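Local coordinates for L-glyceraldehyde 3-phosphate reductase (Clostridium beijerinckii, PDB 6HG6), which binds NADPH and probably uses it to reduce aldehydes, furfural among them, as an aldo-keto reductase of the Shaker channel beta-subunit family, at residues A[196-209]-A[281-293]. Numbering follows the deposited sequence.
With EDO (1,2-ethanediol), chain H.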
ATOM      1  N   TYR A 196      -1.814   4.549   7.930  1.00 25.01           N
ATOM      2  CA  TYR A 196      -2.078   4.005   9.285  1.00 25.33           C
ATOM      3  C   TYR A 196      -0.773   3.642   9.958  1.00 25.88           C
ATOM      4  O   TYR A 196       0.026   2.946   9.331  1.00 25.79           O
ATOM      5  CB  TYR A 196      -2.979   2.777   9.168  1.00 24.12           C
ATOM      6  CG  TYR A 196      -3.565   2.251  10.450  1.00 24.90           C
ATOM      7  CD1 TYR A 196      -4.029   3.088  11.452  1.00 26.22           C
ATOM      8  CD2 TYR A 196      -3.701   0.885  10.658  1.00 24.75           C
ATOM      9  CE1 TYR A 196      -4.568   2.580  12.634  1.00 27.27           C
ATOM     10  CE2 TYR A 196      -4.287   0.370  11.801  1.00 25.87           C
ATOM     11  CZ  TYR A 196      -4.724   1.211  12.804  1.00 27.00           C
ATOM     12  OH  TYR A 196      -5.273   0.676  13.940  1.00 27.81           O
ATOM     13  N   SER A 197      -0.566   4.125  11.172  1.00 26.67           N
ATOM     14  CA  SER A 197       0.629   3.788  11.974  1.00 27.69           C
ATOM     15  C   SER A 197       0.287   3.956  13.443  1.00 28.64           C
ATOM     16  O   SER A 197      -0.746   4.539  13.764  1.00 28.38           O
ATOM     17  CB  SER A 197       1.797   4.661  11.638  1.00 28.04           C
ATOM     18  OG  SER A 197       1.529   5.977  12.081  1.00 29.46           O
ATOM     19  N   ILE A 198       1.193   3.537  14.299  1.00 30.00           N
ATOM     20  CA  ILE A 198       1.060   3.833  15.747  1.00 32.00           C
ATOM     21  C   ILE A 198       0.841   5.345  15.946  1.00 33.32           C
ATOM     22  O   ILE A 198       0.078   5.696  16.867  1.00 34.70           O
ATOM     23  CB  ILE A 198       2.288   3.296  16.489  1.00 33.09           C
ATOM     24  CG1 ILE A 198       2.223   1.765  16.521  1.00 32.61           C
ATOM     25  CG2 ILE A 198       2.395   3.896  17.874  1.00 35.20           C
ATOM     26  CD1 ILE A 198       3.443   1.100  17.092  1.00 33.62           C
ATOM     27  N   PHE A 199       1.460   6.210  15.125  1.00 33.36           N
ATOM     28  CA  PHE A 199       1.370   7.693  15.261  1.00 35.30           C
ATOM     29  C   PHE A 199       0.255   8.321  14.406  1.00 35.49           C
ATOM     30  O   PHE A 199      -0.018   9.538  14.584  1.00 38.79           O
ATOM     31  CB  PHE A 199       2.716   8.340  14.945  1.00 35.85           C
ATOM     32  CG  PHE A 199       3.739   8.164  16.030  1.00 37.07           C
ATOM     33  CD1 PHE A 199       3.421   8.440  17.344  1.00 39.01           C
ATOM     34  CD2 PHE A 199       5.005   7.693  15.736  1.00 37.25           C
ATOM     35  CE1 PHE A 199       4.363   8.290  18.347  1.00 40.78           C
ATOM     36  CE2 PHE A 199       5.953   7.545  16.740  1.00 39.23           C
ATOM     37  CZ  PHE A 199       5.616   7.800  18.048  1.00 40.86           C
ATOM     38  N   ASP A 200      -0.428   7.560  13.568  1.00 34.16           N
ATOM     39  CA  ASP A 200      -1.520   8.112  12.738  1.00 33.37           C
ATOM     40  C   ASP A 200      -2.743   7.207  12.852  1.00 31.98           C
ATOM     41  O   ASP A 200      -2.809   6.190  12.145  1.00 29.35           O
ATOM     42  CB  ASP A 200      -1.070   8.318  11.296  1.00 33.23           C
ATOM     43  CG  ASP A 200      -2.109   9.067  10.497  1.00 34.51           C
ATOM     44  OD1 ASP A 200      -3.239   9.233  10.993  1.00 35.36           O
ATOM     45  OD2 ASP A 200      -1.773   9.489   9.388  1.00 35.87           O
ATOM     46  N   ARG A 201      -3.693   7.620  13.681  1.00 32.41           N
ATOM     47  CA  ARG A 201      -4.917   6.841  13.972  1.00 32.17           C
ATOM     48  C   ARG A 201      -6.097   7.346  13.153  1.00 31.11           C
ATOM     49  O   ARG A 201      -7.248   7.084  13.560  1.00 31.56           O
ATOM     50  CB  ARG A 201      -5.215   6.956  15.466  1.00 33.95           C
ATOM     51  CG  ARG A 201      -4.053   6.536  16.350  1.00 34.84           C
ATOM     52  CD  ARG A 201      -3.467   5.168  16.014  1.00 33.72           C
ATOM     53  NE  ARG A 201      -2.533   4.761  17.063  1.00 34.66           N
ATOM     54  CZ  ARG A 201      -2.831   4.083  18.174  1.00 36.05           C
ATOM     55  NH1 ARG A 201      -1.872   3.821  19.039  1.00 37.23           N
ATOM     56  NH2 ARG A 201      -4.060   3.674  18.441  1.00 36.17           N
ATOM     57  N   THR A 202      -5.858   8.104  12.083  1.00 30.11           N
ATOM     58  CA  THR A 202      -6.939   8.703  11.275  1.00 29.72           C
ATOM     59  C   THR A 202      -8.035   7.676  10.965  1.00 29.09           C
ATOM     60  O   THR A 202      -9.217   8.007  11.205  1.00 30.34           O
ATOM     61  CB  THR A 202      -6.420   9.338   9.977  1.00 28.89           C
ATOM     62  OG1 THR A 202      -5.532  10.367  10.384  1.00 30.18           O
ATOM     63  CG2 THR A 202      -7.527   9.929   9.120  1.00 28.87           C
ATOM     64  N   ILE A 203      -7.685   6.480  10.511  1.00 27.67           N
ATOM     65  CA  ILE A 203      -8.714   5.487  10.061  1.00 27.19           C
ATOM     66  C   ILE A 203      -9.492   4.927  11.269  1.00 28.21           C
ATOM     67  O   ILE A 203     -10.542   4.301  11.042  1.00 27.88           O
ATOM     68  CB  ILE A 203      -8.117   4.366   9.172  1.00 25.78           C
ATOM     69  CG1 ILE A 203      -7.189   3.421   9.937  1.00 26.51           C
ATOM     70  CG2 ILE A 203      -7.433   4.929   7.934  1.00 25.32           C
ATOM     71  CD1 ILE A 203      -6.854   2.172   9.148  1.00 25.55           C
ATOM     72  N   GLU A 204      -9.005   5.120  12.494  1.00 29.04           N
ATOM     73  CA  GLU A 204      -9.713   4.674  13.725  1.00 30.89           C
ATOM     74  C   GLU A 204     -10.771   5.733  14.081  1.00 32.30           C
ATOM     75  O   GLU A 204     -11.684   5.407  14.860  1.00 33.42           O
ATOM     76  CB  GLU A 204      -8.723   4.477  14.881  1.00 32.18           C
ATOM     77  CG  GLU A 204      -7.707   3.359  14.687  1.00 31.45           C
ATOM     78  CD  GLU A 204      -6.679   3.174  15.806  1.00 33.09           C
ATOM     79  OE1 GLU A 204      -6.689   3.969  16.783  1.00 35.27           O
ATOM     80  OE2 GLU A 204      -5.864   2.232  15.730  1.00 32.48           O
ATOM     81  N   ASN A 205     -10.627   6.965  13.579  1.00 32.28           N
ATOM     82  CA  ASN A 205     -11.439   8.147  13.981  1.00 34.32           C
ATOM     83  C   ASN A 205     -12.316   8.720  12.858  1.00 33.23           C
ATOM     84  O   ASN A 205     -13.267   9.466  13.187  1.00 34.24           O
ATOM     85  CB  ASN A 205     -10.515   9.252  14.502  1.00 36.03           C
ATOM     86  CG  ASN A 205      -9.681   8.776  15.674  1.00 37.69           C
ATOM     87  OD1 ASN A 205     -10.185   8.089  16.541  1.00 39.63           O
ATOM     88  ND2 ASN A 205      -8.411   9.126  15.710  1.00 38.51           N
ATOM     89  N   ASN A 206     -12.051   8.407  11.596  1.00 31.42           N
ATOM     90  CA  ASN A 206     -12.848   8.953  10.463  1.00 30.81           C
ATOM     91  C   ASN A 206     -13.808   7.883   9.912  1.00 30.21           C
ATOM     92  O   ASN A 206     -14.342   8.084   8.840  1.00 29.12           O
ATOM     93  CB  ASN A 206     -11.942   9.491   9.355  1.00 29.67           C
ATOM     94  CG  ASN A 206     -11.232   8.400   8.597  1.00 27.84           C
ATOM     95  OD1 ASN A 206     -11.377   7.225   8.930  1.00 27.74           O
ATOM     96  ND2 ASN A 206     -10.485   8.777   7.567  1.00 26.84           N
ATOM     97  N   GLY A 207     -13.960   6.762  10.614  1.00 30.90           N
ATOM     98  CA  GLY A 207     -14.898   5.686  10.265  1.00 30.59           C
ATOM     99  C   GLY A 207     -14.384   4.697   9.242  1.00 28.86           C
ATOM    100  O   GLY A 207     -15.084   3.700   9.057  1.00 28.39           O
ATOM    101  N   LEU A 208     -13.206   4.896   8.653  1.00 27.36           N
ATOM    102  CA  LEU A 208     -12.749   4.034   7.536  1.00 25.73           C
ATOM    103  C   LEU A 208     -12.513   2.610   8.026  1.00 25.91           C
ATOM    104  O   LEU A 208     -13.005   1.648   7.350  1.00 24.87           O
ATOM    105  CB  LEU A 208     -11.532   4.642   6.835  1.00 24.92           C
ATOM    106  CG  LEU A 208     -11.049   3.934   5.562  1.00 23.54           C
ATOM    107  CD1 LEU A 208     -10.293   2.664   5.923  1.00 23.50           C
ATOM    108  CD2 LEU A 208     -12.208   3.628   4.596  1.00 22.93           C
ATOM    109  N   LYS A 209     -11.777   2.429   9.107  1.00 26.72           N
ATOM    110  CA  LYS A 209     -11.442   1.052   9.545  1.00 27.50           C
ATOM    111  C   LYS A 209     -12.716   0.259   9.856  1.00 28.77           C
ATOM    112  O   LYS A 209     -12.817  -0.892   9.354  1.00 28.50           O
ATOM    113  CB  LYS A 209     -10.477   1.092  10.714  1.00 28.31           C
ATOM    114  CG  LYS A 209      -9.753  -0.209  11.005  1.00 28.54           C
ATOM    115  CD  LYS A 209      -8.781  -0.019  12.165  1.00 29.66           C
ATOM    116  CE  LYS A 209      -8.109  -1.308  12.582  1.00 29.77           C
ATOM    117  NZ  LYS A 209      -7.420  -1.231  13.883  1.00 31.68           N
ATOM    118  N   MET A 281       7.991  -3.879  15.106  1.00 34.60           N
ATOM    119  CA  MET A 281       6.783  -3.830  15.960  1.00 34.07           C
ATOM    120  C   MET A 281       5.738  -2.925  15.305  1.00 32.38           C
ATOM    121  O   MET A 281       4.535  -3.229  15.382  1.00 30.87           O
ATOM    122  CB  MET A 281       7.082  -3.295  17.349  1.00 35.28           C
ATOM    123  CG  MET A 281       5.861  -3.354  18.205  1.00 35.79           C
ATOM    124  SD  MET A 281       6.158  -2.828  19.893  1.00 37.70           S
ATOM    125  CE  MET A 281       6.177  -1.043  19.679  1.00 38.36           C
ATOM    126  N   ALA A 282       6.180  -1.829  14.682  1.00 32.10           N
ATOM    127  CA  ALA A 282       5.274  -0.872  14.025  1.00 31.34           C
ATOM    128  C   ALA A 282       4.516  -1.595  12.908  1.00 29.89           C
ATOM    129  O   ALA A 282       3.321  -1.298  12.736  1.00 28.42           O
ATOM    130  CB  ALA A 282       6.048   0.333  13.517  1.00 31.70           C
ATOM    131  N   LEU A 283       5.192  -2.484  12.163  1.00 29.72           N
ATOM    132  CA  LEU A 283       4.556  -3.251  11.061  1.00 28.57           C
ATOM    133  C   LEU A 283       3.577  -4.264  11.662  1.00 28.50           C
ATOM    134  O   LEU A 283       2.445  -4.328  11.181  1.00 27.63           O
ATOM    135  CB  LEU A 283       5.600  -3.966  10.209  1.00 29.16           C
ATOM    136  CG  LEU A 283       6.600  -3.072   9.476  1.00 29.96           C
ATOM    137  CD1 LEU A 283       7.546  -3.938   8.658  1.00 30.90           C
ATOM    138  CD2 LEU A 283       5.908  -2.068   8.591  1.00 28.83           C
ATOM    139  N   SER A 284       3.995  -4.981  12.699  1.00 29.35           N
ATOM    140  CA  SER A 284       3.138  -5.973  13.403  1.00 29.81           C
ATOM    141  C   SER A 284       1.895  -5.270  13.957  1.00 29.52           C
ATOM    142  O   SER A 284       0.807  -5.833  13.862  1.00 29.17           O
ATOM    143  CB  SER A 284       3.856  -6.682  14.469  1.00 31.84           C
ATOM    144  OG  SER A 284       4.953  -7.376  13.931  1.00 32.57           O
ATOM    145  N   TRP A 285       2.044  -4.069  14.511  1.00 29.36           N
ATOM    146  CA  TRP A 285       0.902  -3.378  15.144  1.00 29.40           C
ATOM    147  C   TRP A 285      -0.163  -3.043  14.093  1.00 28.16           C
ATOM    148  O   TRP A 285      -1.367  -3.226  14.346  1.00 28.53           O
ATOM    149  CB  TRP A 285       1.426  -2.160  15.917  1.00 30.15           C
ATOM    150  CG  TRP A 285       0.343  -1.415  16.617  1.00 30.60           C
ATOM    151  CD1 TRP A 285      -0.023  -1.567  17.916  1.00 31.70           C
ATOM    152  CD2 TRP A 285      -0.515  -0.401  16.071  1.00 29.63           C
ATOM    153  NE1 TRP A 285      -1.051  -0.720  18.203  1.00 32.02           N
ATOM    154  CE2 TRP A 285      -1.375   0.005  17.114  1.00 30.86           C
ATOM    155  CE3 TRP A 285      -0.632   0.215  14.832  1.00 28.37           C
ATOM    156  CZ2 TRP A 285      -2.367   0.963  16.939  1.00 30.91           C
ATOM    157  CZ3 TRP A 285      -1.607   1.175  14.666  1.00 28.24           C
ATOM    158  CH2 TRP A 285      -2.439   1.558  15.711  1.00 29.31           C
ATOM    159  N   VAL A 286       0.234  -2.531  12.946  1.00 27.43           N
ATOM    160  CA  VAL A 286      -0.737  -2.174  11.892  1.00 26.80           C
ATOM    161  C   VAL A 286      -1.568  -3.404  11.484  1.00 25.66           C
ATOM    162  O   VAL A 286      -2.728  -3.210  11.076  1.00 25.45           O
ATOM    163  CB  VAL A 286       0.016  -1.532  10.715  1.00 26.20           C
ATOM    164  CG1 VAL A 286      -0.768  -1.573   9.477  1.00 26.43           C
ATOM    165  CG2 VAL A 286       0.421  -0.116  11.072  1.00 26.98           C
ATOM    166  N   LEU A 287      -0.997  -4.592  11.549  1.00 25.90           N
ATOM    167  CA  LEU A 287      -1.650  -5.876  11.150  1.00 26.48           C
ATOM    168  C   LEU A 287      -2.391  -6.554  12.309  1.00 27.73           C
ATOM    169  O   LEU A 287      -2.888  -7.673  12.118  1.00 28.22           O
ATOM    170  CB  LEU A 287      -0.580  -6.842  10.626  1.00 26.38           C
ATOM    171  CG  LEU A 287      -0.013  -6.497   9.245  1.00 25.72           C
ATOM    172  CD1 LEU A 287       1.177  -7.385   8.960  1.00 26.32           C
ATOM    173  CD2 LEU A 287      -1.043  -6.605   8.135  1.00 25.04           C
ATOM    174  N   LYS A 288      -2.432  -5.968  13.488  1.00 29.07           N
ATOM    175  CA  LYS A 288      -2.946  -6.725  14.658  1.00 30.61           C
ATOM    176  C   LYS A 288      -4.416  -7.116  14.470  1.00 30.55           C
ATOM    177  O   LYS A 288      -4.821  -8.141  15.051  1.00 32.36           O
ATOM    178  CB  LYS A 288      -2.711  -5.937  15.947  1.00 31.87           C
ATOM    179  CG  LYS A 288      -3.562  -4.704  16.187  1.00 32.05           C
ATOM    180  CD  LYS A 288      -3.020  -3.945  17.382  1.00 33.66           C
ATOM    181  CE  LYS A 288      -3.944  -2.906  17.971  1.00 34.54           C
ATOM    182  NZ  LYS A 288      -4.785  -2.210  17.007  1.00 33.93           N
ATOM    183  N   ASP A 289      -5.204  -6.241  13.886  1.00 30.01           N
ATOM    184  CA  ASP A 289      -6.663  -6.424  13.668  1.00 30.80           C
ATOM    185  C   ASP A 289      -6.911  -7.051  12.291  1.00 29.64           C
ATOM    186  O   ASP A 289      -6.341  -6.607  11.293  1.00 28.72           O
ATOM    187  CB  ASP A 289      -7.409  -5.103  13.849  1.00 31.34           C
ATOM    188  CG  ASP A 289      -7.230  -4.508  15.239  1.00 32.97           C
ATOM    189  OD1 ASP A 289      -7.340  -5.258  16.256  1.00 34.34           O
ATOM    190  OD2 ASP A 289      -6.908  -3.318  15.307  1.00 34.27           O
ATOM    191  N   SER A 290      -7.797  -8.035  12.234  1.00 30.91           N
ATOM    192  CA  SER A 290      -8.069  -8.795  10.978  1.00 30.58           C
ATOM    193  C   SER A 290      -8.549  -7.888   9.856  1.00 29.22           C
ATOM    194  O   SER A 290      -8.317  -8.268   8.666  1.00 28.93           O
ATOM    195  CB  SER A 290      -9.082  -9.910  11.250  1.00 32.18           C
ATOM    196  OG  SER A 290     -10.320  -9.347  11.650  1.00 34.02           O
ATOM    197  N   GLU A 291      -9.205  -6.757  10.142  1.00 29.08           N
ATOM    198  CA  GLU A 291      -9.750  -5.909   9.057  1.00 28.64           C
ATOM    199  C   GLU A 291      -8.611  -5.216   8.301  1.00 27.17           C
ATOM    200  O   GLU A 291      -8.843  -4.717   7.203  1.00 26.18           O
ATOM    201  CB  GLU A 291     -10.790  -4.897   9.522  1.00 30.60           C
ATOM    202  CG  GLU A 291     -10.312  -3.933  10.596  1.00 31.68           C
ATOM    203  CD  GLU A 291     -10.540  -4.388  12.022  1.00 33.78           C
ATOM    204  OE1 GLU A 291     -10.391  -5.635  12.343  1.00 33.81           O
ATOM    205  OE2 GLU A 291     -10.882  -3.478  12.834  1.00 35.39           O
ATOM    206  N   VAL A 292      -7.389  -5.212   8.820  1.00 26.62           N
ATOM    207  CA  VAL A 292      -6.250  -4.661   8.032  1.00 24.85           C
ATOM    208  C   VAL A 292      -5.661  -5.844   7.270  1.00 23.58           C
ATOM    209  O   VAL A 292      -5.193  -6.796   7.892  1.00 23.38           O
ATOM    210  CB  VAL A 292      -5.213  -3.932   8.896  1.00 25.88           C
ATOM    211  CG1 VAL A 292      -4.029  -3.508   8.042  1.00 25.35           C
ATOM    212  CG2 VAL A 292      -5.871  -2.728   9.554  1.00 26.89           C
ATOM    213  N   THR A 293      -5.767  -5.809   5.969  1.00 22.18           N
ATOM    214  CA  THR A 293      -5.378  -6.962   5.118  1.00 21.95           C
ATOM    215  C   THR A 293      -3.854  -7.067   4.988  1.00 21.27           C
ATOM    216  O   THR A 293      -3.285  -8.145   5.161  1.00 21.40           O
ATOM    217  CB  THR A 293      -5.980  -6.808   3.729  1.00 20.45           C
ATOM    218  OG1 THR A 293      -7.361  -6.459   3.844  1.00 19.93           O
ATOM    219  CG2 THR A 293      -5.770  -8.065   2.907  1.00 20.91           C
TER
HETATM  220  C1  EDO H 407     -16.034   4.728  13.767  1.00 47.96           C
HETATM  221  O1  EDO H 407     -17.224   4.663  12.985  1.00 50.76           O
HETATM  222  C2  EDO H 407     -15.406   6.076  13.738  1.00 46.29           C
HETATM  223  O2  EDO H 407     -14.007   6.029  13.520  1.00 38.72           O
HETATM  224  O   HOH W   1      -3.616  -1.646  14.579  1.00 28.58           O
HETATM  225  O   HOH W   2       2.871   1.565  12.931  1.00 23.45           O
HETATM  226  O   HOH W   3      -5.721   0.446  17.615  1.00 32.76           O
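K209 and D289 make the one direct salt bridge across this contact, with K209 NZ 2.6 Å from D289 OD2. The lysine chain runs fully extended from a CG anti to the backbone N (chi1 -163°), which carries NZ to the anti side of that oxygen. K288 NZ takes the same OD2 from the syn side and the other face of the carboxylate, so one oxygen holds two ammonium groups. K209 NZ also donates to Y196 OH (2.9 Å), whose hydroxyl lies doubtfully close to E204 OE2. A water extends the chain, donating to Y196 OH and W285 O and accepting from K288 NZ.

The W285 indole borders this network, with that water and K288 CE over one face. I198 CG1 lies over the other, a CH-pi contact 3.8 Å from the centroid of the five-membered ring. The tyrosine ring of Y196 meets the indole obliquely, planes at 47°, with I203 CD1 on the other face of the tyrosine. W285 CZ2 comes over the centre of the R201 guanidinium, 3.4 Å from CZ; NE bonds to I198 O and NH2 salt-bridges E204 OE1, both in the guanidinium plane, which keeps that group from turning, and D326 of helix 319-329 takes NH1.

In the TIM barrel, the contact packs the loop after strand 189-195 and the start of helix 208-214 against helix 278-286 and the turn leading into the last barrel strand, 294-297.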